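Local coordinates for protein XoxI (Bacillus cereus ATCC 14579, PDB 3CNW) that is of unknown function but belongs to the polyketide cyclase and lipid transport family, many of whose members bind small hydrophobic ligands in an internal cavity, at residues 9-14 with 100-105; 33-38 with 124-129. One frame throughout, in Å; residues are numbered along the deposited sequence.

Interaction 1: 9-14 with 100-105; sequences SMEIFG and TSLVEW
Beyond the end of its strand, Gly14 turns its carbonyl back to the neighbouring strand and takes a hydrogen bond there from a side chain, Ser101 OG to Gly14 O at 2.8 Å. With chi1 at 49°, the Ser101 hydroxyl sits between its own backbone N and carbonyl carbon, and it reaches Gly14 O about 20° from the carbonyl plane. An inverse gamma turn centred on Phe13 brings that carbonyl round. Before the turn the strands run antiparallel. Ile12 and Ser101 form a hydrogen-bonded pair, Ile12 N to Ser101 O at 2.8 Å and Ser101 N to Ile12 O at 2.9 Å. Met10 and Val103 form the next such pair, but more unevenly: Val103 N to Met10 O is nearly straight at 164°, whereas the return bond from Met10 N is weak. On the face holding Ile12 and Val103, Ile12 CD1 crosses to Val103 CG2 at 3.8 Å, and both side chains also pack on Val19 of helix 16-23. On the face of Ser9, Glu11 and Leu102, Leu102 CD1 lies 3.8 Å from Ser9 CB and 3.9 Å from Glu11 CG. Ser9 OG makes a weak bond to Glu104 OE2, while Glu104 OE1 forms a salt bridge with Lys93. The join thus has a largely apolar face, ending in the Ser101 hydroxyl, and a more polar one opposite.

Interaction 2: 33-38 with 124-129; sequences LPYIPS and HGIYSD
Ile126 presses its side chain against the ring of Tyr35, CG1 lying 4.2 Å from the ring centroid and only 11° off the normal, a CH-pi contact over the middle of one face. Its methyl branch also touches that ring, Ile126 CG2 reaching Tyr35 CD2 at 3.9 Å. Leu33 adds CD1 to this apolar patch, 4.4 Å from Ile126 CG2. Three residues on, on the same side of the helix, Asp129 brings its carboxylate to the beta turn. Asp129 CG stands anti to the backbone N (chi1 177°), which carries OD2 across to Tyr35 N at 3.2 Å; that hydrogen bond is weak, bent to 126° at the hydrogen. The same oxygen rests 3.3 Å from Pro34 CD and 3.6 Å from Leu33 CD1, and the proline ring and the aspartate side chain lie alongside each other, pointing opposite ways. Behind this first shell, the type I turn from Leu33 to Ile36 is closed by Ile36 N to Leu33 O at 2.9 Å, setting Pro34 and Tyr35 toward the helix. Further out, the Tyr35 ring touches Pro53 and Phe81, and its OH bonds weakly to Asn52. The loop therefore meets helix 116-139 through a mixed contact: Ile126 over the tyrosine ring, and beside it a carboxylate laid against the turn, one oxygen among carbons adding a weak polar tie.

In the fold
Both contacts belong to one helix-grip fold of the Bet v 1-like kind, an antiparallel sheet curved round the long helix 116-139, with their centres about 16 Å apart. Along the chain the segments alternate: 9-14, 33-38, 100-105, 124-129. Interaction 1 joins the first strand, at an outer edge of the sheet within the chain, to strand 101-111; interaction 2 sets the loop after helix 16-23 against helix 116-139, which follows that strand. Trp105 bridges them, its ring stacked with Tyr127 and its CH2 3.8 Å from Leu33 CD2. Sheet, loop and helix thus meet around Trp105, consistent with the internal cavity that holds ligands in many members of this superfamily.

Interaction 1: 9-14 with 100-105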
loop_
_atom_site.group_PDB
_atom_site.type_symbol
_atom_site.label_atom_id
_atom_site.label_comp_id
_atom_site.label_asym_id
_atom_site.label_seq_id
_atom_site.Cartn_x
_atom_site.Cartn_y
_atom_site.Cartn_z
ATOM N N SER A 9 1.906 -3.676 -22.545
ATOM C CA SER A 9 0.511 -3.959 -22.260
ATOM C C SER A 9 0.286 -5.429 -22.568
ATOM O O SER A 9 1.067 -6.044 -23.295
ATOM C CB SER A 9 -0.402 -3.079 -23.112
ATOM O OG SER A 9 -0.359 -1.740 -22.662
HETATM N N MSE A 10 -0.770 -5.993 -22.003
HETATM C CA MSE A 10 -1.069 -7.397 -22.204
HETATM C C MSE A 10 -2.500 -7.624 -21.755
HETATM O O MSE A 10 -2.888 -7.190 -20.669
HETATM C CB MSE A 10 -0.121 -8.255 -21.353
HETATM C CG MSE A 10 -0.166 -9.755 -21.615
HETATM SE SE MSE A 10 0.766 -10.235 -23.241
HETATM C CE MSE A 10 2.565 -9.712 -22.725
ATOM N N GLU A 11 -3.280 -8.285 -22.601
ATOM C CA GLU A 11 -4.659 -8.586 -22.266
ATOM C C GLU A 11 -4.659 -9.941 -21.585
ATOM O O GLU A 11 -3.972 -10.858 -22.020
ATOM C CB GLU A 11 -5.528 -8.619 -23.522
ATOM C CG GLU A 11 -5.767 -7.247 -24.120
ATOM C CD GLU A 11 -6.625 -7.284 -25.378
ATOM O OE1 GLU A 11 -7.752 -7.835 -25.321
ATOM O OE2 GLU A 11 -6.176 -6.757 -26.424
ATOM N N ILE A 12 -5.405 -10.052 -20.493
ATOM C CA ILE A 12 -5.461 -11.299 -19.744
ATOM C C ILE A 12 -6.902 -11.758 -19.664
ATOM O O ILE A 12 -7.807 -10.934 -19.581
ATOM C CB ILE A 12 -4.908 -11.118 -18.292
ATOM C CG1 ILE A 12 -3.394 -10.871 -18.322
ATOM C CG2 ILE A 12 -5.183 -12.371 -17.452
ATOM C CD1 ILE A 12 -2.983 -9.599 -18.954
ATOM N N PHE A 13 -7.113 -13.070 -19.705
ATOM C CA PHE A 13 -8.458 -13.619 -19.596
ATOM C C PHE A 13 -8.807 -13.720 -18.120
ATOM O O PHE A 13 -8.677 -14.780 -17.498
ATOM C CB PHE A 13 -8.558 -15.005 -20.246
ATOM C CG PHE A 13 -8.465 -14.977 -21.748
ATOM C CD1 PHE A 13 -9.469 -14.374 -22.515
ATOM C CD2 PHE A 13 -7.376 -15.561 -22.404
ATOM C CE1 PHE A 13 -9.383 -14.340 -23.919
ATOM C CE2 PHE A 13 -7.279 -15.534 -23.808
ATOM C CZ PHE A 13 -8.287 -14.928 -24.565
ATOM N N GLY A 14 -9.236 -12.589 -17.571
ATOM C CA GLY A 14 -9.629 -12.507 -16.179
ATOM C C GLY A 14 -10.180 -11.115 -15.932
ATOM O O GLY A 14 -9.608 -10.143 -16.420
ATOM N N THR A 100 -12.217 -9.964 -19.041
ATOM C CA THR A 100 -10.848 -9.875 -19.552
ATOM C C THR A 100 -10.347 -8.511 -19.116
ATOM O O THR A 100 -11.123 -7.641 -18.708
ATOM C CB THR A 100 -10.738 -9.942 -21.100
ATOM O OG1 THR A 100 -11.359 -8.787 -21.687
ATOM C CG2 THR A 100 -11.376 -11.223 -21.627
ATOM N N SER A 101 -9.047 -8.308 -19.191
ATOM C CA SER A 101 -8.516 -7.041 -18.761
ATOM C C SER A 101 -7.210 -6.712 -19.428
ATOM O O SER A 101 -6.540 -7.581 -20.000
ATOM C CB SER A 101 -8.356 -7.043 -17.238
ATOM O OG SER A 101 -7.694 -8.204 -16.797
ATOM N N LEU A 102 -6.856 -5.437 -19.356
ATOM C CA LEU A 102 -5.623 -4.958 -19.954
ATOM C C LEU A 102 -4.672 -4.502 -18.867
ATOM O O LEU A 102 -4.934 -3.520 -18.184
ATOM C CB LEU A 102 -5.931 -3.798 -20.894
ATOM C CG LEU A 102 -4.728 -3.143 -21.556
ATOM C CD1 LEU A 102 -4.033 -4.145 -22.454
ATOM C CD2 LEU A 102 -5.189 -1.942 -22.350
ATOM N N VAL A 103 -3.569 -5.216 -18.701
ATOM C CA VAL A 103 -2.603 -4.827 -17.690
ATOM C C VAL A 103 -1.492 -3.993 -18.320
ATOM O O VAL A 103 -1.011 -4.312 -19.403
ATOM C CB VAL A 103 -1.989 -6.065 -16.998
ATOM C CG1 VAL A 103 -0.943 -5.626 -15.985
ATOM C CG2 VAL A 103 -3.092 -6.874 -16.312
ATOM N N GLU A 104 -1.092 -2.916 -17.649
ATOM C CA GLU A 104 -0.031 -2.054 -18.174
ATOM C C GLU A 104 1.081 -1.823 -17.168
ATOM O O GLU A 104 0.830 -1.423 -16.031
ATOM C CB GLU A 104 -0.591 -0.693 -18.620
ATOM C CG GLU A 104 -1.583 -0.769 -19.776
ATOM C CD GLU A 104 -1.858 0.583 -20.446
ATOM O OE1 GLU A 104 -1.536 1.637 -19.841
ATOM O OE2 GLU A 104 -2.410 0.584 -21.579
ATOM N N TRP A 105 2.311 -2.071 -17.597
ATOM C CA TRP A 105 3.461 -1.881 -16.741
ATOM C C TRP A 105 4.339 -0.848 -17.435
ATOM O O TRP A 105 4.911 -1.124 -18.492
ATOM C CB TRP A 105 4.220 -3.199 -16.578
ATOM C CG TRP A 105 5.105 -3.251 -15.370
ATOM C CD1 TRP A 105 5.564 -2.192 -14.633
ATOM C CD2 TRP A 105 5.656 -4.426 -14.768
ATOM N NE1 TRP A 105 6.371 -2.640 -13.612
ATOM C CE2 TRP A 105 6.449 -4.006 -13.672
ATOM C CE3 TRP A 105 5.569 -5.798 -15.053
ATOM C CZ2 TRP A 105 7.137 -4.909 -12.852
ATOM C CZ3 TRP A 105 6.259 -6.697 -14.235
ATOM C CH2 TRP A 105 7.034 -6.246 -13.155
#

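Interaction 2: 33-38 with 124-129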
loop_
_atom_site.group_PDB
_atom_site.type_symbol
_atom_site.label_atom_id
_atom_site.label_comp_id
_atom_site.label_asym_id
_atom_site.label_seq_id
_atom_site.Cartn_x
_atom_site.Cartn_y
_atom_site.Cartn_z
ATOM N N LEU A 33 5.552 -13.222 -11.298
ATOM C CA LEU A 33 6.679 -12.728 -12.076
ATOM C C LEU A 33 7.862 -13.669 -11.950
ATOM O O LEU A 33 8.541 -13.674 -10.931
ATOM C CB LEU A 33 7.070 -11.329 -11.588
ATOM C CG LEU A 33 8.396 -10.726 -12.057
ATOM C CD1 LEU A 33 8.457 -10.634 -13.560
ATOM C CD2 LEU A 33 8.518 -9.354 -11.452
ATOM N N PRO A 34 8.137 -14.462 -12.997
ATOM C CA PRO A 34 9.250 -15.407 -12.972
ATOM C C PRO A 34 10.578 -14.792 -12.538
ATOM O O PRO A 34 11.388 -15.439 -11.883
ATOM C CB PRO A 34 9.295 -15.921 -14.414
ATOM C CG PRO A 34 7.882 -15.830 -14.862
ATOM C CD PRO A 34 7.478 -14.475 -14.319
ATOM N N TYR A 35 10.791 -13.534 -12.900
ATOM C CA TYR A 35 12.025 -12.831 -12.582
ATOM C C TYR A 35 12.271 -12.571 -11.092
ATOM O O TYR A 35 13.406 -12.311 -10.688
ATOM C CB TYR A 35 12.043 -11.503 -13.328
ATOM C CG TYR A 35 13.344 -10.773 -13.195
ATOM C CD1 TYR A 35 14.494 -11.238 -13.828
ATOM C CD2 TYR A 35 13.430 -9.605 -12.449
ATOM C CE1 TYR A 35 15.705 -10.551 -13.727
ATOM C CE2 TYR A 35 14.636 -8.908 -12.340
ATOM C CZ TYR A 35 15.768 -9.386 -12.983
ATOM O OH TYR A 35 16.959 -8.689 -12.882
ATOM N N ILE A 36 11.214 -12.613 -10.285
ATOM C CA ILE A 36 11.345 -12.366 -8.848
ATOM C C ILE A 36 10.887 -13.564 -8.035
ATOM O O ILE A 36 9.750 -13.617 -7.574
ATOM C CB ILE A 36 10.531 -11.123 -8.409
ATOM C CG1 ILE A 36 11.034 -9.891 -9.160
ATOM C CG2 ILE A 36 10.691 -10.880 -6.911
ATOM C CD1 ILE A 36 12.549 -9.646 -9.008
ATOM N N PRO A 37 11.779 -14.546 -7.847
ATOM C CA PRO A 37 11.479 -15.767 -7.089
ATOM C C PRO A 37 11.170 -15.520 -5.612
ATOM O O PRO A 37 10.458 -16.300 -4.989
ATOM C CB PRO A 37 12.752 -16.597 -7.239
ATOM C CG PRO A 37 13.433 -16.028 -8.424
ATOM C CD PRO A 37 13.169 -14.565 -8.329
ATOM N N SER A 38 11.708 -14.443 -5.052
ATOM C CA SER A 38 11.507 -14.169 -3.639
ATOM C C SER A 38 11.299 -12.695 -3.300
ATOM O O SER A 38 11.973 -11.826 -3.837
ATOM C CB SER A 38 12.704 -14.713 -2.855
ATOM O OG SER A 38 12.622 -14.335 -1.495
ATOM N N HIS A 124 11.974 -3.539 -20.245
ATOM C CA HIS A 124 10.900 -4.015 -21.084
ATOM C C HIS A 124 10.910 -5.545 -20.998
ATOM O O HIS A 124 9.862 -6.177 -20.930
ATOM C CB HIS A 124 11.101 -3.583 -22.525
ATOM C CG HIS A 124 9.874 -3.737 -23.359
ATOM N ND1 HIS A 124 8.886 -2.784 -23.399
ATOM C CD2 HIS A 124 9.446 -4.763 -24.136
ATOM C CE1 HIS A 124 7.894 -3.213 -24.167
ATOM N NE2 HIS A 124 8.215 -4.410 -24.622
ATOM N N GLY A 125 12.105 -6.129 -20.986
ATOM C CA GLY A 125 12.229 -7.570 -20.883
ATOM C C GLY A 125 11.629 -8.103 -19.587
ATOM O O GLY A 125 10.987 -9.153 -19.570
ATOM N N ILE A 126 11.836 -7.384 -18.491
ATOM C CA ILE A 126 11.298 -7.823 -17.212
ATOM C C ILE A 126 9.782 -7.691 -17.207
ATOM O O ILE A 126 9.076 -8.609 -16.798
ATOM C CB ILE A 126 11.898 -7.011 -16.058
ATOM C CG1 ILE A 126 13.409 -7.299 -15.976
ATOM C CG2 ILE A 126 11.190 -7.357 -14.753
ATOM C CD1 ILE A 126 14.213 -6.196 -15.319
ATOM N N TYR A 127 9.291 -6.548 -17.675
ATOM C CA TYR A 127 7.862 -6.309 -17.745
ATOM C C TYR A 127 7.214 -7.401 -18.592
ATOM O O TYR A 127 6.265 -8.051 -18.145
ATOM C CB TYR A 127 7.578 -4.941 -18.358
ATOM C CG TYR A 127 8.115 -3.761 -17.571
ATOM C CD1 TYR A 127 8.586 -3.911 -16.262
ATOM C CD2 TYR A 127 8.144 -2.487 -18.133
ATOM C CE1 TYR A 127 9.076 -2.811 -15.527
ATOM C CE2 TYR A 127 8.629 -1.377 -17.416
ATOM C CZ TYR A 127 9.096 -1.543 -16.116
ATOM O OH TYR A 127 9.590 -0.455 -15.412
ATOM N N SER A 128 7.737 -7.610 -19.806
ATOM C CA SER A 128 7.217 -8.638 -20.721
ATOM C C SER A 128 7.227 -10.025 -20.080
ATOM O O SER A 128 6.263 -10.782 -20.207
ATOM C CB SER A 128 8.035 -8.696 -22.027
ATOM O OG SER A 128 7.581 -9.741 -22.899
ATOM N N ASP A 129 8.321 -10.357 -19.412
ATOM C CA ASP A 129 8.458 -11.644 -18.740
ATOM C C ASP A 129 7.279 -11.875 -17.792
ATOM O O ASP A 129 6.632 -12.929 -17.825
ATOM C CB ASP A 129 9.768 -11.671 -17.951
ATOM C CG ASP A 129 9.949 -12.944 -17.163
ATOM O OD1 ASP A 129 10.110 -14.020 -17.790
ATOM O OD2 ASP A 129 9.930 -12.869 -15.913
#